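Local coordinates for protein diaminopimelate decarboxylase (PDB 2QGH) that catalyses the pyridoxal-phosphate-dependent decarboxylation of diaminopimelate to L-lysine, the last step of bacterial lysine biosynthesis, at residues 165-170 against 320-325. Sequence-based numbering, arbitrary orientation.
With LYS (lysine), chain C.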
loop_
_atom_site.group_PDB
_atom_site.type_symbol
_atom_site.label_atom_id
_atom_site.label_comp_id
_atom_site.label_asym_id
_atom_site.label_seq_id
_atom_site.Cartn_x
_atom_site.Cartn_y
_atom_site.Cartn_z
ATOM N N HIS A 165 0.578 12.833 -13.147
ATOM C CA HIS A 165 0.007 11.488 -13.166
ATOM C C HIS A 165 -1.452 11.612 -12.708
ATOM O O HIS A 165 -1.754 12.331 -11.754
ATOM C CB HIS A 165 0.794 10.559 -12.225
ATOM C CG HIS A 165 0.377 9.120 -12.300
ATOM N ND1 HIS A 165 -0.886 8.687 -11.946
ATOM C CD2 HIS A 165 1.057 8.014 -12.689
ATOM C CE1 HIS A 165 -0.965 7.379 -12.117
ATOM N NE2 HIS A 165 0.201 6.946 -12.565
ATOM N N PRO A 166 -2.376 10.922 -13.393
ATOM C CA PRO A 166 -3.788 11.006 -13.005
ATOM C C PRO A 166 -4.071 10.764 -11.517
ATOM O O PRO A 166 -4.939 11.419 -10.937
ATOM C CB PRO A 166 -4.461 9.967 -13.913
ATOM C CG PRO A 166 -3.345 8.993 -14.226
ATOM C CD PRO A 166 -2.182 9.919 -14.457
ATOM N N TYR A 167 -3.334 9.840 -10.902
ATOM C CA TYR A 167 -3.538 9.520 -9.486
ATOM C C TYR A 167 -3.192 10.639 -8.505
ATOM O O TYR A 167 -3.727 10.685 -7.397
ATOM C CB TYR A 167 -2.757 8.258 -9.103
ATOM C CG TYR A 167 -3.410 6.959 -9.536
ATOM C CD1 TYR A 167 -2.860 5.730 -9.171
ATOM C CD2 TYR A 167 -4.570 6.955 -10.320
ATOM C CE1 TYR A 167 -3.438 4.530 -9.576
ATOM C CE2 TYR A 167 -5.158 5.754 -10.732
ATOM C CZ TYR A 167 -4.583 4.547 -10.355
ATOM O OH TYR A 167 -5.138 3.355 -10.763
ATOM N N ILE A 168 -2.292 11.528 -8.907
ATOM C CA ILE A 168 -1.893 12.638 -8.055
ATOM C C ILE A 168 -2.232 13.982 -8.705
ATOM O O ILE A 168 -1.665 15.016 -8.358
ATOM C CB ILE A 168 -0.380 12.589 -7.750
ATOM C CG1 ILE A 168 0.416 12.739 -9.050
ATOM C CG2 ILE A 168 -0.032 11.273 -7.058
ATOM C CD1 ILE A 168 1.904 12.887 -8.846
ATOM N N SER A 169 -3.146 13.950 -9.670
ATOM C CA SER A 169 -3.596 15.160 -10.344
ATOM C C SER A 169 -4.940 15.427 -9.676
ATOM O O SER A 169 -5.824 14.571 -9.696
ATOM C CB SER A 169 -3.783 14.902 -11.836
ATOM O OG SER A 169 -3.964 16.118 -12.536
ATOM N N THR A 170 -5.102 16.604 -9.084
ATOM C CA THR A 170 -6.333 16.890 -8.359
ATOM C C THR A 170 -7.054 18.197 -8.695
ATOM O O THR A 170 -8.059 18.528 -8.059
ATOM C CB THR A 170 -6.046 16.863 -6.829
ATOM O OG1 THR A 170 -5.083 17.871 -6.502
ATOM C CG2 THR A 170 -5.473 15.517 -6.415
ATOM N N SER A 320 5.049 0.638 -8.295
ATOM C CA SER A 320 3.857 -0.097 -8.714
ATOM C C SER A 320 2.595 0.769 -8.797
ATOM O O SER A 320 1.814 0.659 -9.744
ATOM C CB SER A 320 3.626 -1.288 -7.772
ATOM O OG SER A 320 3.722 -0.897 -6.406
ATOM N N LEU A 321 2.402 1.640 -7.813
ATOM C CA LEU A 321 1.227 2.509 -7.782
ATOM C C LEU A 321 1.216 3.593 -8.852
ATOM O O LEU A 321 0.171 3.892 -9.425
ATOM C CB LEU A 321 1.096 3.192 -6.418
ATOM C CG LEU A 321 -0.195 3.034 -5.609
ATOM C CD1 LEU A 321 -0.267 4.195 -4.637
ATOM C CD2 LEU A 321 -1.432 3.024 -6.495
ATOM N N TYR A 322 2.368 4.190 -9.126
ATOM C CA TYR A 322 2.414 5.269 -10.108
ATOM C C TYR A 322 3.368 5.037 -11.269
ATOM O O TYR A 322 3.559 5.933 -12.091
ATOM C CB TYR A 322 2.807 6.573 -9.409
ATOM C CG TYR A 322 2.084 6.795 -8.104
ATOM C CD1 TYR A 322 0.750 7.199 -8.080
ATOM C CD2 TYR A 322 2.726 6.572 -6.890
ATOM C CE1 TYR A 322 0.074 7.379 -6.878
ATOM C CE2 TYR A 322 2.061 6.746 -5.681
ATOM C CZ TYR A 322 0.734 7.150 -5.683
ATOM O OH TYR A 322 0.084 7.316 -4.485
ATOM N N HIS A 323 3.955 3.845 -11.347
ATOM C CA HIS A 323 4.921 3.544 -12.399
ATOM C C HIS A 323 6.079 4.533 -12.265
ATOM O O HIS A 323 6.677 4.944 -13.260
ATOM C CB HIS A 323 4.294 3.682 -13.790
ATOM C CG HIS A 323 3.247 2.655 -14.088
ATOM N ND1 HIS A 323 1.990 2.683 -13.521
ATOM C CD2 HIS A 323 3.277 1.557 -14.880
ATOM C CE1 HIS A 323 1.292 1.646 -13.951
ATOM N NE2 HIS A 323 2.050 0.946 -14.776
ATOM N N ALA A 324 6.385 4.916 -11.030
ATOM C CA ALA A 324 7.462 5.864 -10.768
ATOM C C ALA A 324 8.837 5.208 -10.847
ATOM O O ALA A 324 9.021 4.050 -10.471
ATOM C CB ALA A 324 7.272 6.501 -9.406
ATOM N N LYS A 325 9.806 5.963 -11.343
ATOM C CA LYS A 325 11.161 5.466 -11.462
ATOM C C LYS A 325 12.098 6.296 -10.605
ATOM O O LYS A 325 12.317 7.479 -10.878
ATOM C CB LYS A 325 11.621 5.525 -12.919
ATOM C CG LYS A 325 10.735 4.740 -13.866
ATOM C CD LYS A 325 11.133 4.952 -15.311
ATOM C CE LYS A 325 10.161 4.251 -16.247
ATOM N NZ LYS A 325 10.472 4.515 -17.680
HETATM N N LYS C . 1.212 9.558 -2.850
HETATM C CA LYS C . 1.537 10.301 -4.107
HETATM C C LYS C . 2.942 9.942 -4.590
HETATM O O LYS C . 3.494 8.958 -4.056
HETATM C CB LYS C . 1.424 11.817 -3.863
HETATM C CG LYS C . 0.004 12.269 -3.554
HETATM C CD LYS C . -0.050 13.667 -2.967
HETATM C CE LYS C . -1.501 14.063 -2.701
HETATM N NZ LYS C . -1.677 15.358 -1.960
HETATM O OXT LYS C . 3.473 10.634 -5.486
#
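Tyr-322, in the last turn of helix 318-322, turns one edge of its ring toward the face of His-165, a T-shaped pair with planes at 89° and centroids 5.7 Å apart. With CG anti to the backbone N (chi1 -173°), the imidazole swings out to meet the tyrosine, and its rotation is fixed at the edge, where Tyr-167 N donates to His-165 ND1 (2.9 Å), almost exactly in the ring plane. The same tyrosine edge takes the CB of Tyr-167, 3.7 Å from Tyr-322 CE1, while the methyl CG2 of Ile-168 comes obliquely to within 3.9 Å of that CE1. Further out, the Tyr-167 ring crosses Leu-321 at about a right angle, Tyr-167 CE1 lying 4.0 Å from Leu-321 CD2, and its hydroxyl is hydrogen-bonded to the carbonyl of Ser-320 of the second subunit. Leu-321 CB sits over one face of the Tyr-322 ring, toward its rim; the carboxylate of the bound lysine lies over the rim of the opposite face. Tyr-322 OH accepts a 3.0 Å hydrogen bond from the ligand's alpha-amino N and also pairs with Glu-350 of the second subunit, whose carboxylate holds the lysine too. Ile-168 CG2 packs against the ligand CA, 3.5 Å away. Packing and the Glu-350 bond thus place the phenol beside bound product where a PLP-barrel loop meets the beta domain at the dimer interface, the composite active site characteristic of fold-type III PLP decarboxylases.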